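Local coordinates for protein reducing-end xylose-releasing exo-oligoxylanase Rex8A (Paenibacillus barcinonensis, PDB 6SUD) that hydrolyses xylooligosaccharides as an exo-oligoxylanase of glycosyl hydrolase family 8, releasing xylose from their reducing ends in the breakdown of xylan, at residues 26-31 against 347-352; 41-46 against 353-358; 91-96 against 148-153; 228-233 against 281-286. The protein carries 1 engineered substitution. One frame throughout, in Å; residues are numbered along the deposited sequence.

Interaction 1: residues 26-31 against 347-352; sequences DEIKAR and RFWNTP
The guanidinium of Arg31 and the indole of Trp349 meet with their planes 65° apart, so that the arginine comes down on the ring with one nitrogen leading instead of lying flat on it. Arg31 NH2 sits 3.4 Å above the plane of the Trp349 ring, over its centre, in a cation-pi contact. The same nitrogen also donates to the tryptophan's own carbonyl, with Arg31 NH2 2.6 Å from Trp349 O. Arg31 NH1 joins in at 2.7 Å from Trp349 O, so the end of the guanidinium grips one oxygen with two bonds. NH2 lies in the carbonyl plane on a lone pair, while NH1 approaches from above that plane. Arg31, with CG anti to its backbone N and a bend at chi2 (66°), delivers the grip; Trp349, with CG anti to N (chi1 178°), swings its indole toward helix 25-41, under NH2. There the far edge of the indole meets the helix backbone, with Trp349 CH2 3.8 Å from Glu27 O, and Ile28 adds an apolar contact through CG1. Arginine suits the place because it can give two N-H groups to one carbonyl near a helix end and still set charge over a ring. An alanine here takes away both donors to Trp349 O and the cation over the indole, and would probably loosen the tie between the helices. Arg31 NH1 also bonds to Tyr366 of helix 359-373, and Tyr23 stacks with Trp349. The contact thus joins helix 25-41 to the C-terminal end of helix 341-349, beside helix 359-373.

Interaction 2: residues 41-46 against 353-358; sequences YGDEHT and LRQGKR
This is a loop-to-loop contact at the protein surface, between the turn that follows helix 25-41 and the link from helix 341-349 to helix 359-373. A single backbone hydrogen bond crosses it: Gly356 N donates to His45 O over 2.9 Å, nearly straight at 161° and in the plane of the carbonyl. Gln355 CA comes to 3.1 Å from the same His45 O, a CA-H...O contact beside the stronger bond. Glycine fits position 356 well, since its phi is positive (85°), a conformation costly for residues with a side chain. Gln355 then sends its extended chain obliquely across Thr46, with CG anti to the carbonyl carbon (chi1 -58°). Gln355 CD lies 3.5 Å from Thr46 OG1, and Gln355 OE1 approaches His45 CB at 3.6 Å, both by packing alone. The methyl of Thr46, CG2 anti to the backbone N, is 4.2 Å from Leu353 CD1; Leu353 also packs on Thr35, Asp38 and Leu39 of helix 25-41. Threonine can serve both sides, because its hydroxyl is engaged within its own turn: Thr46 OG1 donates to Asp43 OD1 at 2.9 Å. Asp43 OD1 takes a second bond from His45 N, also 2.9 Å, and both donors come from above the carboxylate plane. Two bonds on one oxygen probably help to fix the turn that carries His45 O. The bond from the backbone N two residues on makes this an Asx turn, here in the loop that leads from helix 25-41 to strand 49-52.

Interaction 3: residues 91-96 against 148-153; sequences LWNYAY and PAPYDY. With EDO (1,2-ethanediol), chain I.
Pro150 O is held by one bond from across the contact, donated by the indole of Trp92, with Trp92 NE1 2.9 Å from Pro150 O. The N-H points at the oxygen at 159°, and the acceptor lies in the ring plane, although the donor stands well above the plane of the carbonyl and is not on a lone pair. Trp92 reaches it with CG anti to the backbone N (chi1 174°), its indole otherwise buried against Met76 and Leu137. Tryptophan suits such a place because it fills an apolar site yet carries one N-H at its edge. One turn further along the helix, Tyr96 meets the proline ring: Pro150 CB stands 3.5 Å from the centroid of the Tyr96 ring, almost on its normal, as a CH-pi contact over the face. The peptide bond before Pro150 is cis, a form that proline adopts more readily than other residues and that bends the chain sharply here. The loop 148-153 thereby leads from helix 127-144 into helix 153-170 while lying against helix 85-99, helices of the (alpha/alpha)6 barrel of glycosyl hydrolase family 8. Asp152 centres an inverse gamma turn and occupies the N-cap position of helix 153-170, though its side chain makes no capping bond there. Tyr151 has Pro150 CG over one ring face, and Tyr151 CD1 touches the indole edge, 4.2 Å from Trp92 CD1. Its phenol end rests on Asn93, where Tyr151 OH is 3.3 Å from Asn93 CG. The amide of Asn93, turned 59° from the tyrosine ring, bonds elsewhere, ND2 donating to Asp55 O.

Interaction 4: residues 228-233 against 281-286; sequences YLRTAC and RKDPWQ. With EDO (1,2-ethanediol), chain E.
Arg230 has CG anti to its carbonyl carbon (chi1 -62°) and a bend at chi3 (-76°), while Asp283 has CG anti to its backbone N; between them these torsions bring guanidinium and carboxylate tip to tip. Arg230 NH1 lies 2.8 Å from Asp283 OD2 in a hydrogen-bonded salt bridge. The two planes stand at 90°, so that the oxygen sits at the guanidinium edge but is itself met from above the carboxylate plane. The other oxygen serves the helix: Asp283 OD1 accepts from Trp285 N at 3.1 Å, a capping bond at the start of helix 285-297. Aspartate, short and with two acceptors, suits a place where a cap and a charge partner are both wanted. An alanine here removes both the cap and the anionic partner of Arg230, and would probably leave the helix start less well fixed and the arginine tip freer to move. Trp285, with CG anti to N, lays its indole under the aliphatic part of the arginine. Arg230 CG is 3.9 Å from the centroid of the six-membered ring of Trp285, a CH-pi contact offset toward the rim, which uses the apolar half of a charged chain. Trp285 CH2 comes 3.5 Å from Leu229 O, and the ring edge meets Cys233, with Trp285 CZ2 3.9 Å from Cys233 CB. Cys233 SG also lies at the edge of the ring, a sulfur-aromatic contact. The arrangement ties the C-terminal end of helix 215-232 to the start of helix 285-297, with Val273 and Val269 of helix 268-280 touching Leu229 and Cys233.

In the fold
Interaction 4 is the buried contact of the four, interactions 1 and 3 are partly buried, and interaction 2 lies at the surface. Interactions 1 and 2 share elements: their segments 347-352 and 353-358 follow one another in the chain, so helix 25-41 and its following turn meet the end of helix 341-349 and the loop beyond, with centres about 17 Å apart. Interactions 3 and 4 are nested inside those long loops, on opposite sides of the chain's centre. Each of interactions 1, 3 and 4 is built on a tryptophan, used as cation-pi face, N-H donor and CH-pi acceptor respectively. The surface loops of interaction 2 instead rely on one backbone bond and a little side-chain packing.

Interaction 1: residues 26-31 against 347-352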
# COMPACT_ATOMS: atom_id res chain seq x y z
N ASP A 26 -16.12 4.87 -21.39
CA ASP A 26 -15.32 4.04 -22.34
C ASP A 26 -13.83 4.41 -22.26
O ASP A 26 -13.00 3.47 -22.21
CB ASP A 26 -15.88 4.08 -23.76
CG ASP A 26 -15.90 5.44 -24.44
OD1 ASP A 26 -15.19 6.35 -23.98
OD2 ASP A 26 -16.63 5.57 -25.44
N GLU A 27 -13.51 5.71 -22.27
CA GLU A 27 -12.11 6.23 -22.20
C GLU A 27 -11.45 5.75 -20.91
O GLU A 27 -10.25 5.44 -20.92
CB GLU A 27 -12.04 7.75 -22.01
CG GLU A 27 -12.09 8.63 -23.23
CD GLU A 27 -11.85 10.09 -22.82
OE1 GLU A 27 -12.71 10.65 -22.09
OE2 GLU A 27 -10.78 10.63 -23.19
N ILE A 28 -12.22 5.76 -19.82
CA ILE A 28 -11.68 5.46 -18.47
C ILE A 28 -11.28 3.98 -18.42
O ILE A 28 -10.12 3.72 -18.12
CB ILE A 28 -12.66 5.84 -17.35
CG1 ILE A 28 -12.89 7.35 -17.34
CG2 ILE A 28 -12.17 5.34 -16.00
CD1 ILE A 28 -14.11 7.77 -16.57
N LYS A 29 -12.20 3.06 -18.72
CA LYS A 29 -11.94 1.59 -18.73
C LYS A 29 -10.72 1.29 -19.62
O LYS A 29 -9.87 0.48 -19.21
CB LYS A 29 -13.19 0.84 -19.17
CG LYS A 29 -12.99 -0.60 -19.63
CD LYS A 29 -14.09 -1.07 -20.55
CE LYS A 29 -14.04 -2.56 -20.85
NZ LYS A 29 -14.81 -3.35 -19.86
N ALA A 30 -10.64 1.90 -20.81
CA ALA A 30 -9.53 1.66 -21.76
C ALA A 30 -8.20 2.14 -21.16
O ALA A 30 -7.17 1.46 -21.36
CB ALA A 30 -9.81 2.32 -23.09
N ARG A 31 -8.23 3.28 -20.46
CA ARG A 31 -7.03 3.89 -19.83
C ARG A 31 -6.54 2.94 -18.72
O ARG A 31 -5.32 2.73 -18.64
CB ARG A 31 -7.33 5.29 -19.30
CG ARG A 31 -6.14 5.99 -18.66
CD ARG A 31 -5.02 6.31 -19.64
NE ARG A 31 -3.94 6.99 -18.93
CZ ARG A 31 -3.93 8.28 -18.62
NH1 ARG A 31 -2.90 8.78 -17.95
NH2 ARG A 31 -4.93 9.08 -18.98
N ARG A 347 -4.85 16.55 -13.41
CA ARG A 347 -3.37 16.55 -13.53
C ARG A 347 -2.90 15.09 -13.65
O ARG A 347 -2.02 14.81 -14.47
CB ARG A 347 -2.73 17.25 -12.33
CG ARG A 347 -1.21 17.18 -12.30
CD ARG A 347 -0.58 17.99 -13.41
NE ARG A 347 0.83 18.31 -13.17
CZ ARG A 347 1.86 17.52 -13.48
NH1 ARG A 347 1.67 16.33 -14.04
NH2 ARG A 347 3.09 17.93 -13.21
N PHE A 348 -3.48 14.20 -12.85
CA PHE A 348 -3.10 12.77 -12.83
C PHE A 348 -3.44 12.12 -14.17
O PHE A 348 -2.59 11.41 -14.75
CB PHE A 348 -3.77 12.05 -11.67
CG PHE A 348 -3.40 10.59 -11.65
CD1 PHE A 348 -2.14 10.20 -11.21
CD2 PHE A 348 -4.26 9.63 -12.14
CE1 PHE A 348 -1.77 8.87 -11.23
CE2 PHE A 348 -3.89 8.30 -12.17
CZ PHE A 348 -2.65 7.92 -11.70
N TRP A 349 -4.67 12.35 -14.66
CA TRP A 349 -5.17 11.80 -15.94
C TRP A 349 -4.16 12.14 -17.05
O TRP A 349 -3.91 11.28 -17.92
CB TRP A 349 -6.57 12.34 -16.27
CG TRP A 349 -7.10 11.87 -17.59
CD1 TRP A 349 -6.94 12.48 -18.80
CD2 TRP A 349 -7.84 10.66 -17.85
NE1 TRP A 349 -7.55 11.75 -19.78
CE2 TRP A 349 -8.11 10.63 -19.23
CE3 TRP A 349 -8.31 9.60 -17.05
CZ2 TRP A 349 -8.81 9.59 -19.84
CZ3 TRP A 349 -9.01 8.58 -17.64
CH2 TRP A 349 -9.25 8.57 -19.02
N ASN A 350 -3.59 13.34 -17.01
CA ASN A 350 -2.72 13.87 -18.08
C ASN A 350 -1.26 13.48 -17.82
O ASN A 350 -0.41 13.83 -18.66
CB ASN A 350 -2.96 15.38 -18.24
CG ASN A 350 -4.35 15.68 -18.73
OD1 ASN A 350 -5.12 16.38 -18.08
ND2 ASN A 350 -4.71 15.10 -19.87
N THR A 351 -0.98 12.73 -16.75
CA THR A 351 0.38 12.26 -16.39
C THR A 351 0.55 10.82 -16.86
O THR A 351 -0.29 9.98 -16.54
CB THR A 351 0.63 12.40 -14.88
OG1 THR A 351 0.51 13.79 -14.53
CG2 THR A 351 1.98 11.88 -14.44
N PRO A 352 1.60 10.49 -17.65
CA PRO A 352 1.87 9.11 -18.06
C PRO A 352 2.68 8.34 -17.00
O PRO A 352 3.24 8.93 -16.09
CB PRO A 352 2.67 9.31 -19.35
CG PRO A 352 3.50 10.55 -19.06
CD PRO A 352 2.61 11.42 -18.20

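Interaction 2: residues 41-46 against 353-358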
# COMPACT_ATOMS: atom_id res chain seq x y z
N TYR A 41 3.10 -5.98 -19.15
CA TYR A 41 3.49 -6.55 -20.47
C TYR A 41 4.09 -5.50 -21.40
O TYR A 41 4.20 -5.77 -22.63
CB TYR A 41 2.27 -7.21 -21.10
CG TYR A 41 1.84 -8.42 -20.32
CD1 TYR A 41 2.70 -9.49 -20.21
CD2 TYR A 41 0.64 -8.47 -19.63
CE1 TYR A 41 2.38 -10.61 -19.47
CE2 TYR A 41 0.31 -9.58 -18.86
CZ TYR A 41 1.18 -10.66 -18.80
OH TYR A 41 0.87 -11.80 -18.11
N GLY A 42 4.50 -4.36 -20.86
CA GLY A 42 4.97 -3.25 -21.70
C GLY A 42 6.42 -3.41 -22.10
O GLY A 42 6.99 -4.50 -21.90
N ASP A 43 7.02 -2.33 -22.60
CA ASP A 43 8.39 -2.39 -23.16
C ASP A 43 9.43 -2.42 -22.03
O ASP A 43 9.05 -2.27 -20.85
CB ASP A 43 8.61 -1.28 -24.20
CG ASP A 43 8.80 0.12 -23.65
OD1 ASP A 43 9.15 0.26 -22.46
OD2 ASP A 43 8.61 1.07 -24.42
N GLU A 44 10.70 -2.57 -22.40
CA GLU A 44 11.84 -2.77 -21.47
C GLU A 44 12.03 -1.58 -20.51
O GLU A 44 12.71 -1.79 -19.49
CB GLU A 44 13.13 -3.05 -22.26
CG GLU A 44 13.26 -4.51 -22.64
CD GLU A 44 14.43 -4.90 -23.54
OE1 GLU A 44 15.38 -4.10 -23.67
OE2 GLU A 44 14.38 -6.02 -24.11
N HIS A 45 11.47 -0.40 -20.82
CA HIS A 45 11.69 0.88 -20.07
C HIS A 45 10.49 1.22 -19.19
O HIS A 45 10.56 2.23 -18.50
CB HIS A 45 11.93 2.05 -21.03
CG HIS A 45 12.89 1.74 -22.12
ND1 HIS A 45 14.21 1.43 -21.88
CD2 HIS A 45 12.71 1.62 -23.46
CE1 HIS A 45 14.81 1.16 -23.01
NE2 HIS A 45 13.91 1.26 -24.00
N THR A 46 9.44 0.40 -19.23
CA THR A 46 8.12 0.70 -18.63
C THR A 46 7.68 -0.43 -17.70
O THR A 46 7.23 -0.12 -16.58
CB THR A 46 7.04 0.87 -19.70
OG1 THR A 46 7.47 1.82 -20.68
CG2 THR A 46 5.72 1.31 -19.10
N LEU A 353 2.71 7.02 -17.15
CA LEU A 353 3.59 6.14 -16.34
C LEU A 353 5.03 6.66 -16.42
O LEU A 353 5.44 7.15 -17.50
CB LEU A 353 3.51 4.72 -16.88
CG LEU A 353 2.26 3.94 -16.49
CD1 LEU A 353 2.14 2.69 -17.33
CD2 LEU A 353 2.26 3.61 -15.00
N ARG A 354 5.78 6.53 -15.34
CA ARG A 354 7.23 6.82 -15.37
C ARG A 354 7.95 5.74 -16.18
O ARG A 354 7.49 4.57 -16.15
CB ARG A 354 7.78 6.95 -13.96
CG ARG A 354 9.20 7.47 -13.92
CD ARG A 354 9.60 7.89 -12.53
NE ARG A 354 10.95 8.42 -12.56
CZ ARG A 354 11.65 8.77 -11.49
NH1 ARG A 354 11.14 8.64 -10.28
NH2 ARG A 354 12.88 9.24 -11.64
N GLN A 355 9.04 6.10 -16.85
CA GLN A 355 9.96 5.14 -17.52
C GLN A 355 11.37 5.25 -16.94
O GLN A 355 11.67 6.22 -16.24
CB GLN A 355 9.96 5.38 -19.04
CG GLN A 355 8.58 5.25 -19.66
CD GLN A 355 8.63 5.09 -21.16
OE1 GLN A 355 9.63 4.67 -21.73
NE2 GLN A 355 7.52 5.41 -21.81
N GLY A 356 12.20 4.24 -17.23
CA GLY A 356 13.63 4.20 -16.87
C GLY A 356 13.84 3.67 -15.46
O GLY A 356 12.87 3.18 -14.86
N LYS A 357 15.06 3.83 -14.94
CA LYS A 357 15.62 3.02 -13.83
C LYS A 357 14.78 3.17 -12.55
O LYS A 357 14.65 2.17 -11.81
CB LYS A 357 17.09 3.38 -13.61
CG LYS A 357 17.69 2.86 -12.31
CD LYS A 357 19.20 2.79 -12.30
CE LYS A 357 19.72 1.93 -11.17
NZ LYS A 357 19.36 0.50 -11.33
N ARG A 358 14.20 4.34 -12.29
CA ARG A 358 13.57 4.65 -10.97
C ARG A 358 12.06 4.41 -10.98
O ARG A 358 11.39 4.84 -10.02
CB ARG A 358 13.88 6.10 -10.60
CG ARG A 358 15.36 6.40 -10.50
CD ARG A 358 15.99 5.69 -9.32
NE ARG A 358 17.35 5.24 -9.58
CZ ARG A 358 18.12 4.58 -8.72
NH1 ARG A 358 17.67 4.29 -7.50
NH2 ARG A 358 19.35 4.24 -9.05

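Interaction 3: residues 91-96 against 148-153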
# COMPACT_ATOMS: atom_id res chain seq x y z
N LEU A 91 2.84 -14.54 -9.12
CA LEU A 91 3.48 -13.70 -8.07
C LEU A 91 3.42 -14.42 -6.72
O LEU A 91 4.45 -14.51 -6.04
CB LEU A 91 2.78 -12.34 -7.98
CG LEU A 91 3.05 -11.41 -9.15
CD1 LEU A 91 2.09 -10.23 -9.16
CD2 LEU A 91 4.49 -10.94 -9.14
N TRP A 92 2.25 -14.93 -6.36
CA TRP A 92 2.07 -15.62 -5.05
C TRP A 92 3.02 -16.83 -4.97
O TRP A 92 3.66 -17.04 -3.91
CB TRP A 92 0.61 -16.02 -4.80
CG TRP A 92 0.44 -16.83 -3.56
CD1 TRP A 92 -0.14 -18.06 -3.46
CD2 TRP A 92 0.91 -16.51 -2.24
NE1 TRP A 92 -0.10 -18.51 -2.17
CE2 TRP A 92 0.55 -17.58 -1.39
CE3 TRP A 92 1.60 -15.42 -1.68
CZ2 TRP A 92 0.84 -17.60 -0.03
CZ3 TRP A 92 1.89 -15.43 -0.33
CH2 TRP A 92 1.51 -16.51 0.48
N ASN A 93 3.11 -17.60 -6.05
CA ASN A 93 3.94 -18.83 -6.08
C ASN A 93 5.40 -18.44 -5.84
O ASN A 93 6.07 -19.12 -5.04
CB ASN A 93 3.74 -19.62 -7.37
CG ASN A 93 4.27 -21.03 -7.25
OD1 ASN A 93 4.42 -21.56 -6.14
ND2 ASN A 93 4.54 -21.65 -8.39
N TYR A 94 5.88 -17.37 -6.51
CA TYR A 94 7.24 -16.81 -6.28
C TYR A 94 7.42 -16.47 -4.79
O TYR A 94 8.41 -16.94 -4.20
CB TYR A 94 7.49 -15.63 -7.23
CG TYR A 94 8.88 -15.05 -7.16
CD1 TYR A 94 9.27 -14.24 -6.10
CD2 TYR A 94 9.81 -15.31 -8.15
CE1 TYR A 94 10.55 -13.71 -6.04
CE2 TYR A 94 11.08 -14.77 -8.12
CZ TYR A 94 11.46 -13.97 -7.06
OH TYR A 94 12.73 -13.46 -7.03
N ALA A 95 6.53 -15.67 -4.19
CA ALA A 95 6.61 -15.24 -2.77
C ALA A 95 6.62 -16.48 -1.87
O ALA A 95 7.45 -16.56 -0.95
CB ALA A 95 5.46 -14.32 -2.41
N TYR A 96 5.70 -17.41 -2.13
CA TYR A 96 5.52 -18.65 -1.33
C TYR A 96 6.81 -19.49 -1.39
O TYR A 96 7.31 -19.94 -0.33
CB TYR A 96 4.31 -19.44 -1.84
CG TYR A 96 4.21 -20.84 -1.29
CD1 TYR A 96 3.76 -21.07 -0.00
CD2 TYR A 96 4.60 -21.93 -2.06
CE1 TYR A 96 3.69 -22.36 0.51
CE2 TYR A 96 4.52 -23.22 -1.56
CZ TYR A 96 4.05 -23.44 -0.28
OH TYR A 96 3.99 -24.70 0.23
N PRO A 148 -5.98 -26.05 -4.26
CA PRO A 148 -5.04 -26.84 -3.47
C PRO A 148 -3.86 -25.95 -3.06
O PRO A 148 -3.61 -24.98 -3.73
CB PRO A 148 -4.59 -27.98 -4.40
CG PRO A 148 -5.46 -27.88 -5.64
CD PRO A 148 -6.12 -26.52 -5.65
N ALA A 149 -3.16 -26.29 -1.98
CA ALA A 149 -1.98 -25.53 -1.49
C ALA A 149 -0.96 -25.46 -2.63
O ALA A 149 -0.78 -26.45 -3.34
CB ALA A 149 -1.42 -26.18 -0.25
N PRO A 150 -0.28 -24.31 -2.90
CA PRO A 150 -0.34 -23.11 -2.07
C PRO A 150 -1.46 -22.11 -2.42
O PRO A 150 -1.49 -21.02 -1.86
CB PRO A 150 1.02 -22.46 -2.37
CG PRO A 150 1.32 -22.84 -3.81
CD PRO A 150 0.58 -24.13 -4.08
N TYR A 151 -2.39 -22.49 -3.31
CA TYR A 151 -3.44 -21.55 -3.79
C TYR A 151 -4.71 -21.70 -2.94
O TYR A 151 -5.78 -21.29 -3.42
CB TYR A 151 -3.65 -21.75 -5.29
CG TYR A 151 -2.37 -21.71 -6.09
CD1 TYR A 151 -1.78 -20.52 -6.47
CD2 TYR A 151 -1.71 -22.88 -6.44
CE1 TYR A 151 -0.58 -20.49 -7.18
CE2 TYR A 151 -0.53 -22.88 -7.17
CZ TYR A 151 0.04 -21.68 -7.54
OH TYR A 151 1.22 -21.65 -8.24
N ASP A 152 -4.59 -22.26 -1.73
CA ASP A 152 -5.64 -22.23 -0.68
C ASP A 152 -5.59 -20.85 -0.01
O ASP A 152 -5.18 -20.76 1.16
CB ASP A 152 -5.47 -23.38 0.32
CG ASP A 152 -4.11 -23.49 0.98
OD1 ASP A 152 -3.12 -23.25 0.30
OD2 ASP A 152 -4.05 -23.84 2.18
N TYR A 153 -6.03 -19.82 -0.74
CA TYR A 153 -5.77 -18.38 -0.44
C TYR A 153 -6.22 -17.99 0.97
O TYR A 153 -5.42 -17.33 1.68
CB TYR A 153 -6.48 -17.49 -1.46
CG TYR A 153 -6.20 -17.82 -2.89
CD1 TYR A 153 -4.93 -17.71 -3.43
CD2 TYR A 153 -7.23 -18.22 -3.74
CE1 TYR A 153 -4.68 -17.98 -4.76
CE2 TYR A 153 -6.99 -18.51 -5.07
CZ TYR A 153 -5.71 -18.39 -5.59
OH TYR A 153 -5.47 -18.66 -6.91
C1 EDO I . -3.47 -25.89 -7.90
O1 EDO I . -2.27 -26.02 -8.65
C2 EDO I . -3.10 -25.32 -6.59
O2 EDO I . -1.92 -25.89 -6.02

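Interaction 4: residues 228-233 against 281-286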
# COMPACT_ATOMS: atom_id res chain seq x y z
N TYR A 228 -4.12 6.95 15.37
CA TYR A 228 -2.67 7.11 15.16
C TYR A 228 -2.39 8.07 14.00
O TYR A 228 -1.60 9.02 14.17
CB TYR A 228 -1.99 5.79 14.84
CG TYR A 228 -0.49 5.91 14.71
CD1 TYR A 228 0.27 6.18 15.82
CD2 TYR A 228 0.16 5.77 13.49
CE1 TYR A 228 1.64 6.30 15.75
CE2 TYR A 228 1.55 5.87 13.40
CZ TYR A 228 2.29 6.14 14.54
OH TYR A 228 3.64 6.25 14.54
N LEU A 229 -3.05 7.89 12.86
CA LEU A 229 -2.81 8.84 11.73
C LEU A 229 -3.26 10.25 12.11
O LEU A 229 -2.65 11.17 11.60
CB LEU A 229 -3.50 8.39 10.44
CG LEU A 229 -3.03 7.01 10.02
CD1 LEU A 229 -4.01 6.32 9.09
CD2 LEU A 229 -1.62 7.07 9.46
N ARG A 230 -4.25 10.42 12.99
CA ARG A 230 -4.60 11.79 13.44
C ARG A 230 -3.41 12.40 14.20
O ARG A 230 -3.32 13.62 14.19
CB ARG A 230 -5.86 11.80 14.31
CG ARG A 230 -7.10 11.32 13.58
CD ARG A 230 -8.41 11.67 14.26
NE ARG A 230 -8.71 10.84 15.43
CZ ARG A 230 -9.32 9.65 15.39
NH1 ARG A 230 -9.69 9.12 14.23
NH2 ARG A 230 -9.55 8.99 16.51
N THR A 231 -2.55 11.60 14.85
CA THR A 231 -1.39 12.08 15.65
C THR A 231 -0.14 12.24 14.78
O THR A 231 0.70 13.10 15.13
CB THR A 231 -1.07 11.17 16.84
OG1 THR A 231 -0.55 9.93 16.36
CG2 THR A 231 -2.27 10.95 17.73
N ALA A 232 -0.00 11.47 13.69
CA ALA A 232 1.22 11.47 12.85
C ALA A 232 1.17 12.59 11.82
O ALA A 232 2.26 13.06 11.41
CB ALA A 232 1.42 10.14 12.17
N CYS A 233 -0.02 12.97 11.36
CA CYS A 233 -0.12 13.94 10.24
C CYS A 233 -0.07 15.38 10.75
O CYS A 233 -0.82 15.70 11.68
CB CYS A 233 -1.40 13.74 9.46
SG CYS A 233 -1.39 12.17 8.57
N ARG A 281 -16.00 5.41 5.54
CA ARG A 281 -16.63 6.75 5.77
C ARG A 281 -16.77 6.97 7.29
O ARG A 281 -17.79 7.53 7.70
CB ARG A 281 -17.97 6.80 5.03
CG ARG A 281 -18.30 8.14 4.36
CD ARG A 281 -17.42 8.48 3.17
NE ARG A 281 -17.40 7.47 2.12
CZ ARG A 281 -18.29 7.34 1.13
NH1 ARG A 281 -19.33 8.15 1.04
NH2 ARG A 281 -18.14 6.37 0.24
N LYS A 282 -15.77 6.58 8.09
CA LYS A 282 -15.90 6.51 9.57
C LYS A 282 -15.31 7.75 10.28
O LYS A 282 -15.85 8.10 11.36
CB LYS A 282 -15.24 5.25 10.12
CG LYS A 282 -16.11 4.00 10.04
CD LYS A 282 -15.46 2.81 10.70
CE LYS A 282 -16.44 1.70 11.05
NZ LYS A 282 -16.63 0.78 9.90
N ASP A 283 -14.24 8.35 9.76
CA ASP A 283 -13.51 9.44 10.45
C ASP A 283 -13.47 10.67 9.54
O ASP A 283 -12.65 10.76 8.62
CB ASP A 283 -12.09 9.03 10.90
CG ASP A 283 -11.34 10.18 11.54
OD1 ASP A 283 -11.97 11.16 11.91
OD2 ASP A 283 -10.15 10.08 11.68
N PRO A 284 -14.35 11.66 9.81
CA PRO A 284 -14.44 12.85 8.96
C PRO A 284 -13.21 13.77 9.04
O PRO A 284 -13.06 14.63 8.19
CB PRO A 284 -15.76 13.52 9.41
CG PRO A 284 -16.05 12.97 10.80
CD PRO A 284 -15.28 11.68 10.96
N TRP A 285 -12.31 13.55 10.01
CA TRP A 285 -10.99 14.25 9.98
C TRP A 285 -10.29 13.92 8.65
O TRP A 285 -9.47 14.73 8.17
CB TRP A 285 -10.12 13.87 11.18
CG TRP A 285 -8.66 14.16 11.04
CD1 TRP A 285 -7.99 15.28 11.45
CD2 TRP A 285 -7.66 13.30 10.45
NE1 TRP A 285 -6.66 15.16 11.17
CE2 TRP A 285 -6.43 13.95 10.56
CE3 TRP A 285 -7.70 12.03 9.86
CZ2 TRP A 285 -5.24 13.39 10.08
CZ3 TRP A 285 -6.54 11.47 9.40
CH2 TRP A 285 -5.32 12.15 9.50
N GLN A 286 -10.60 12.75 8.07
CA GLN A 286 -9.94 12.25 6.84
C GLN A 286 -10.17 13.23 5.69
O GLN A 286 -9.24 13.47 4.87
CB GLN A 286 -10.39 10.82 6.53
CG GLN A 286 -9.89 9.82 7.57
CD GLN A 286 -10.31 8.40 7.30
OE1 GLN A 286 -11.26 8.14 6.55
NE2 GLN A 286 -9.61 7.47 7.94
C1 EDO E . -0.59 7.09 18.99
O1 EDO E . -0.44 8.47 18.76
C2 EDO E . -1.91 6.55 18.67
O2 EDO E . -2.98 7.47 18.72